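Local coordinates for ESX secretion system protein EccC (Thermomonospora curvata, PDB 4NH0) that forms part of the ESX type VII secretion system, which exports EsxA and EsxB, and might be its translocase subunit, with weak intrinsic ATPase activity, at residues A1077-E1089 against S1106-P1120. Sequence-based numbering, arbitrary orientation.
Sequences ARSMGGAGRALYE and SGNKDEGILLGNVKP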
loop_
_atom_site.group_PDB
_atom_site.type_symbol
_atom_site.label_atom_id
_atom_site.label_comp_id
_atom_site.label_asym_id
_atom_site.label_seq_id
_atom_site.Cartn_x
_atom_site.Cartn_y
_atom_site.Cartn_z
ATOM N N ALA A 1077 -2.597 -25.278 -45.653
ATOM C CA ALA A 1077 -3.352 -25.329 -44.408
ATOM C C ALA A 1077 -3.648 -26.776 -44.032
ATOM O O ALA A 1077 -4.076 -27.566 -44.872
ATOM C CB ALA A 1077 -4.639 -24.545 -44.530
ATOM N N ARG A 1078 -3.424 -27.121 -42.769
ATOM C CA ARG A 1078 -3.666 -28.479 -42.304
ATOM C C ARG A 1078 -4.425 -28.487 -40.984
ATOM O O ARG A 1078 -4.242 -27.603 -40.149
ATOM C CB ARG A 1078 -2.347 -29.238 -42.152
ATOM C CG ARG A 1078 -2.524 -30.727 -41.910
ATOM C CD ARG A 1078 -1.217 -31.407 -41.549
ATOM N NE ARG A 1078 -1.412 -32.836 -41.325
ATOM C CZ ARG A 1078 -2.080 -33.343 -40.294
ATOM N NH1 ARG A 1078 -2.619 -32.537 -39.391
ATOM N NH2 ARG A 1078 -2.210 -34.655 -40.166
ATOM N N SER A 1079 -5.276 -29.492 -40.799
ATOM C CA SER A 1079 -6.017 -29.649 -39.555
ATOM C C SER A 1079 -5.077 -29.932 -38.392
ATOM O O SER A 1079 -3.884 -30.159 -38.584
ATOM C CB SER A 1079 -7.050 -30.769 -39.676
ATOM O OG SER A 1079 -7.777 -30.920 -38.469
ATOM N N MET A 1080 -5.626 -29.926 -37.184
ATOM C CA MET A 1080 -4.819 -30.082 -35.983
ATOM C C MET A 1080 -4.513 -31.544 -35.675
ATOM O O MET A 1080 -3.443 -31.867 -35.161
ATOM C CB MET A 1080 -5.525 -29.438 -34.792
ATOM C CG MET A 1080 -4.638 -29.278 -33.584
ATOM S SD MET A 1080 -3.151 -28.357 -33.999
ATOM C CE MET A 1080 -2.121 -28.781 -32.606
ATOM N N GLY A 1081 -5.457 -32.422 -35.996
ATOM C CA GLY A 1081 -5.332 -33.836 -35.684
ATOM C C GLY A 1081 -4.141 -34.520 -36.326
ATOM O O GLY A 1081 -4.016 -34.558 -37.548
ATOM N N GLY A 1082 -3.261 -35.062 -35.489
ATOM C CA GLY A 1082 -2.103 -35.796 -35.965
ATOM C C GLY A 1082 -1.097 -34.931 -36.698
ATOM O O GLY A 1082 -0.273 -35.437 -37.460
ATOM N N ALA A 1083 -1.165 -33.625 -36.468
ATOM C CA ALA A 1083 -0.255 -32.689 -37.113
ATOM C C ALA A 1083 1.177 -32.899 -36.639
ATOM O O ALA A 1083 2.116 -32.804 -37.426
ATOM C CB ALA A 1083 -0.694 -31.259 -36.852
ATOM N N GLY A 1084 1.332 -33.190 -35.351
ATOM C CA GLY A 1084 2.642 -33.383 -34.754
ATOM C C GLY A 1084 3.457 -34.475 -35.418
ATOM O O GLY A 1084 4.671 -34.350 -35.570
ATOM N N ARG A 1085 2.784 -35.549 -35.816
ATOM C CA ARG A 1085 3.447 -36.664 -36.478
ATOM C C ARG A 1085 3.601 -36.382 -37.968
ATOM O O ARG A 1085 4.389 -37.029 -38.656
ATOM C CB ARG A 1085 2.663 -37.958 -36.252
ATOM C CG ARG A 1085 3.423 -39.232 -36.589
ATOM C CD ARG A 1085 2.609 -40.458 -36.208
ATOM N NE ARG A 1085 3.102 -41.675 -36.844
ATOM C CZ ARG A 1085 3.833 -42.599 -36.228
ATOM N NH1 ARG A 1085 4.156 -42.448 -34.953
ATOM N NH2 ARG A 1085 4.234 -43.676 -36.887
ATOM N N ALA A 1086 2.848 -35.401 -38.457
ATOM C CA ALA A 1086 2.919 -35.006 -39.860
ATOM C C ALA A 1086 4.109 -34.087 -40.112
ATOM O O ALA A 1086 4.398 -33.731 -41.253
ATOM C CB ALA A 1086 1.628 -34.327 -40.285
ATOM N N LEU A 1087 4.798 -33.713 -39.038
ATOM C CA LEU A 1087 5.985 -32.868 -39.129
ATOM C C LEU A 1087 7.149 -33.587 -39.801
ATOM O O LEU A 1087 8.170 -32.976 -40.109
ATOM C CB LEU A 1087 6.409 -32.397 -37.736
ATOM C CG LEU A 1087 6.014 -30.986 -37.297
ATOM C CD1 LEU A 1087 4.526 -30.762 -37.456
ATOM C CD2 LEU A 1087 6.439 -30.736 -35.858
ATOM N N TYR A 1088 6.990 -34.889 -40.024
ATOM C CA TYR A 1088 8.061 -35.707 -40.578
ATOM C C TYR A 1088 7.791 -36.086 -42.031
ATOM O O TYR A 1088 8.597 -36.764 -42.664
ATOM C CB TYR A 1088 8.255 -36.963 -39.728
ATOM C CG TYR A 1088 8.552 -36.668 -38.275
ATOM C CD1 TYR A 1088 9.789 -36.175 -37.888
ATOM C CD2 TYR A 1088 7.597 -36.885 -37.293
ATOM C CE1 TYR A 1088 10.066 -35.902 -36.564
ATOM C CE2 TYR A 1088 7.865 -36.615 -35.964
ATOM C CZ TYR A 1088 9.102 -36.125 -35.606
ATOM O OH TYR A 1088 9.376 -35.856 -34.287
ATOM N N GLU A 1089 6.651 -35.642 -42.554
ATOM C CA GLU A 1089 6.318 -35.854 -43.957
ATOM C C GLU A 1089 7.239 -35.020 -44.841
ATOM O O GLU A 1089 7.514 -33.865 -44.523
ATOM C CB GLU A 1089 4.855 -35.499 -44.223
ATOM C CG GLU A 1089 3.869 -36.241 -43.340
ATOM C CD GLU A 1089 2.450 -35.737 -43.504
ATOM O OE1 GLU A 1089 2.245 -34.779 -44.277
ATOM O OE2 GLU A 1089 1.540 -36.298 -42.860
ATOM N N SER A 1106 -5.729 -22.462 -33.079
ATOM C CA SER A 1106 -6.328 -23.229 -31.995
ATOM C C SER A 1106 -6.038 -24.717 -32.143
ATOM O O SER A 1106 -6.089 -25.263 -33.243
ATOM C CB SER A 1106 -7.837 -22.991 -31.946
ATOM O OG SER A 1106 -8.437 -23.719 -30.889
ATOM N N GLY A 1107 -5.733 -25.367 -31.025
ATOM C CA GLY A 1107 -5.458 -26.791 -31.027
ATOM C C GLY A 1107 -5.305 -27.350 -29.629
ATOM O O GLY A 1107 -5.866 -26.817 -28.673
ATOM N N ASN A 1108 -4.552 -28.436 -29.511
ATOM C CA ASN A 1108 -4.253 -29.011 -28.208
ATOM C C ASN A 1108 -2.781 -29.380 -28.089
ATOM O O ASN A 1108 -2.063 -29.463 -29.085
ATOM C CB ASN A 1108 -5.133 -30.231 -27.937
ATOM C CG ASN A 1108 -4.931 -31.332 -28.954
ATOM O OD1 ASN A 1108 -4.561 -31.076 -30.099
ATOM N ND2 ASN A 1108 -5.180 -32.568 -28.540
ATOM N N LYS A 1109 -2.348 -29.609 -26.856
ATOM C CA LYS A 1109 -0.939 -29.761 -26.523
ATOM C C LYS A 1109 -0.469 -31.188 -26.768
ATOM O O LYS A 1109 0.726 -31.480 -26.701
ATOM C CB LYS A 1109 -0.671 -29.361 -25.059
ATOM C CG LYS A 1109 -1.373 -28.083 -24.553
ATOM C CD LYS A 1109 -2.883 -28.233 -24.343
ATOM C CE LYS A 1109 -3.486 -27.056 -23.597
ATOM N NZ LYS A 1109 -4.964 -27.014 -23.797
ATOM N N ASP A 1110 -1.422 -32.069 -27.058
ATOM C CA ASP A 1110 -1.127 -33.466 -27.343
ATOM C C ASP A 1110 -0.245 -33.605 -28.579
ATOM O O ASP A 1110 0.501 -34.574 -28.717
ATOM C CB ASP A 1110 -2.422 -34.256 -27.540
ATOM C CG ASP A 1110 -3.205 -34.428 -26.253
ATOM O OD1 ASP A 1110 -2.623 -34.225 -25.166
ATOM O OD2 ASP A 1110 -4.404 -34.770 -26.329
ATOM N N GLU A 1111 -0.339 -32.631 -29.477
ATOM C CA GLU A 1111 0.415 -32.661 -30.722
ATOM C C GLU A 1111 1.821 -32.104 -30.539
ATOM O O GLU A 1111 2.644 -32.166 -31.451
ATOM C CB GLU A 1111 -0.325 -31.879 -31.807
ATOM C CG GLU A 1111 -1.735 -32.375 -32.078
ATOM C CD GLU A 1111 -1.760 -33.661 -32.875
ATOM O OE1 GLU A 1111 -0.722 -34.015 -33.471
ATOM O OE2 GLU A 1111 -2.820 -34.321 -32.907
ATOM N N GLY A 1112 2.091 -31.557 -29.358
ATOM C CA GLY A 1112 3.402 -31.012 -29.052
ATOM C C GLY A 1112 3.735 -29.777 -29.866
ATOM O O GLY A 1112 2.880 -29.240 -30.566
ATOM N N ILE A 1113 4.983 -29.328 -29.772
ATOM C CA ILE A 1113 5.430 -28.153 -30.510
ATOM C C ILE A 1113 5.396 -28.394 -32.012
ATOM O O ILE A 1113 6.069 -29.287 -32.525
ATOM C CB ILE A 1113 6.856 -27.735 -30.104
ATOM C CG1 ILE A 1113 6.856 -27.136 -28.698
ATOM C CG2 ILE A 1113 7.420 -26.728 -31.091
ATOM C CD1 ILE A 1113 8.206 -26.614 -28.257
ATOM N N LEU A 1114 4.600 -27.593 -32.713
ATOM C CA LEU A 1114 4.537 -27.656 -34.165
ATOM C C LEU A 1114 5.503 -26.651 -34.770
ATOM O O LEU A 1114 6.417 -27.015 -35.507
ATOM C CB LEU A 1114 3.116 -27.388 -34.656
ATOM C CG LEU A 1114 2.049 -28.372 -34.177
ATOM C CD1 LEU A 1114 0.702 -28.031 -34.779
ATOM C CD2 LEU A 1114 2.450 -29.786 -34.532
ATOM N N LEU A 1115 5.293 -25.381 -34.444
ATOM C CA LEU A 1115 6.152 -24.308 -34.923
ATOM C C LEU A 1115 6.503 -23.355 -33.790
ATOM O O LEU A 1115 5.700 -23.127 -32.887
ATOM C CB LEU A 1115 5.476 -23.548 -36.064
ATOM C CG LEU A 1115 5.433 -24.264 -37.413
ATOM C CD1 LEU A 1115 4.470 -23.572 -38.359
ATOM C CD2 LEU A 1115 6.825 -24.322 -38.018
ATOM N N GLY A 1116 7.711 -22.805 -33.839
ATOM C CA GLY A 1116 8.152 -21.856 -32.836
ATOM C C GLY A 1116 8.398 -22.492 -31.484
ATOM O O GLY A 1116 8.746 -23.668 -31.394
ATOM N N ASN A 1117 8.208 -21.709 -30.428
ATOM C CA ASN A 1117 8.506 -22.160 -29.075
ATOM C C ASN A 1117 7.272 -22.250 -28.184
ATOM O O ASN A 1117 7.385 -22.266 -26.959
ATOM C CB ASN A 1117 9.538 -21.229 -28.433
ATOM C CG ASN A 1117 9.165 -19.763 -28.563
ATOM O OD1 ASN A 1117 7.990 -19.416 -28.674
ATOM N ND2 ASN A 1117 10.170 -18.895 -28.554
ATOM N N VAL A 1118 6.096 -22.304 -28.799
ATOM C CA VAL A 1118 4.851 -22.374 -28.044
ATOM C C VAL A 1118 4.020 -23.588 -28.448
ATOM O O VAL A 1118 3.750 -23.801 -29.630
ATOM C CB VAL A 1118 4.004 -21.100 -28.232
ATOM C CG1 VAL A 1118 2.691 -21.217 -27.474
ATOM C CG2 VAL A 1118 4.777 -19.874 -27.771
ATOM N N LYS A 1119 3.623 -24.384 -27.461
ATOM C CA LYS A 1119 2.761 -25.531 -27.714
ATOM C C LYS A 1119 1.317 -25.073 -27.878
ATOM O O LYS A 1119 0.839 -24.236 -27.115
ATOM C CB LYS A 1119 2.861 -26.557 -26.584
ATOM C CG LYS A 1119 4.272 -26.834 -26.096
ATOM C CD LYS A 1119 4.330 -28.155 -25.345
ATOM C CE LYS A 1119 5.501 -28.204 -24.381
ATOM N NZ LYS A 1119 5.046 -28.037 -22.973
ATOM N N PRO A 1120 0.621 -25.627 -28.879
ATOM C CA PRO A 1120 -0.760 -25.278 -29.224
ATOM C C PRO A 1120 -1.735 -25.402 -28.058
ATOM O O PRO A 1120 -1.484 -26.153 -27.120
ATOM C CB PRO A 1120 -1.107 -26.289 -30.316
ATOM C CG PRO A 1120 0.198 -26.635 -30.927
ATOM C CD PRO A 1120 1.178 -26.631 -29.800
#
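The methyl end of Met1080 packs against Leu1114 and Pro1120 of the facing loop, its CE 3.6 Å from CD1 of Leu1114 and 3.5 Å from CB of Pro1120. With CG anti to the backbone N (chi1 -167°) and a bend at chi2, the flexible side chain crosses that of Pro1120 at about a right angle; CG packs on CA of Gly1107, whose missing CB makes room for SD. CD1 of Leu1114 faces Met1080, CD2 lies 3.6 Å from CA of Gly1084 and 3.7 Å from CD1 of Leu1087, and small Ala1083 touches both methyls. Phe947 of strand 944-947 touches Ala1083 and Leu1114. These are loops at the ends of parallel strands in the third FtsK domain, a P-loop NTPase fold; nearby Ser1106 OG is hydrogen-bonded to Asp949 and lies beside Cys952 of the ATP site. Farther out, Glu1111 lays CB and CG on Met1080 CE, and its bend at chi2 (-75°) turns the carboxylate to a type II turn, Met1080 to Ala1083, with Gly1082 at the positive-phi position. Ala1083 N closes the turn on Met1080 O. Gly1082 N reaches OE2 (2.7 Å) from above the carboxylate plane; Gly1084 N, just after the turn, meets OE1 (2.9 Å) on the anti side, 28° out of that plane. Lacking CB, Gly1084 can sit close to Glu1111 O. Arg1078, preceding the turn, grips Gly1081 O end-on with NH1 and NH2, the oxygen in the guanidinium plane; NH2 lies in the carbonyl plane, NH1 above it.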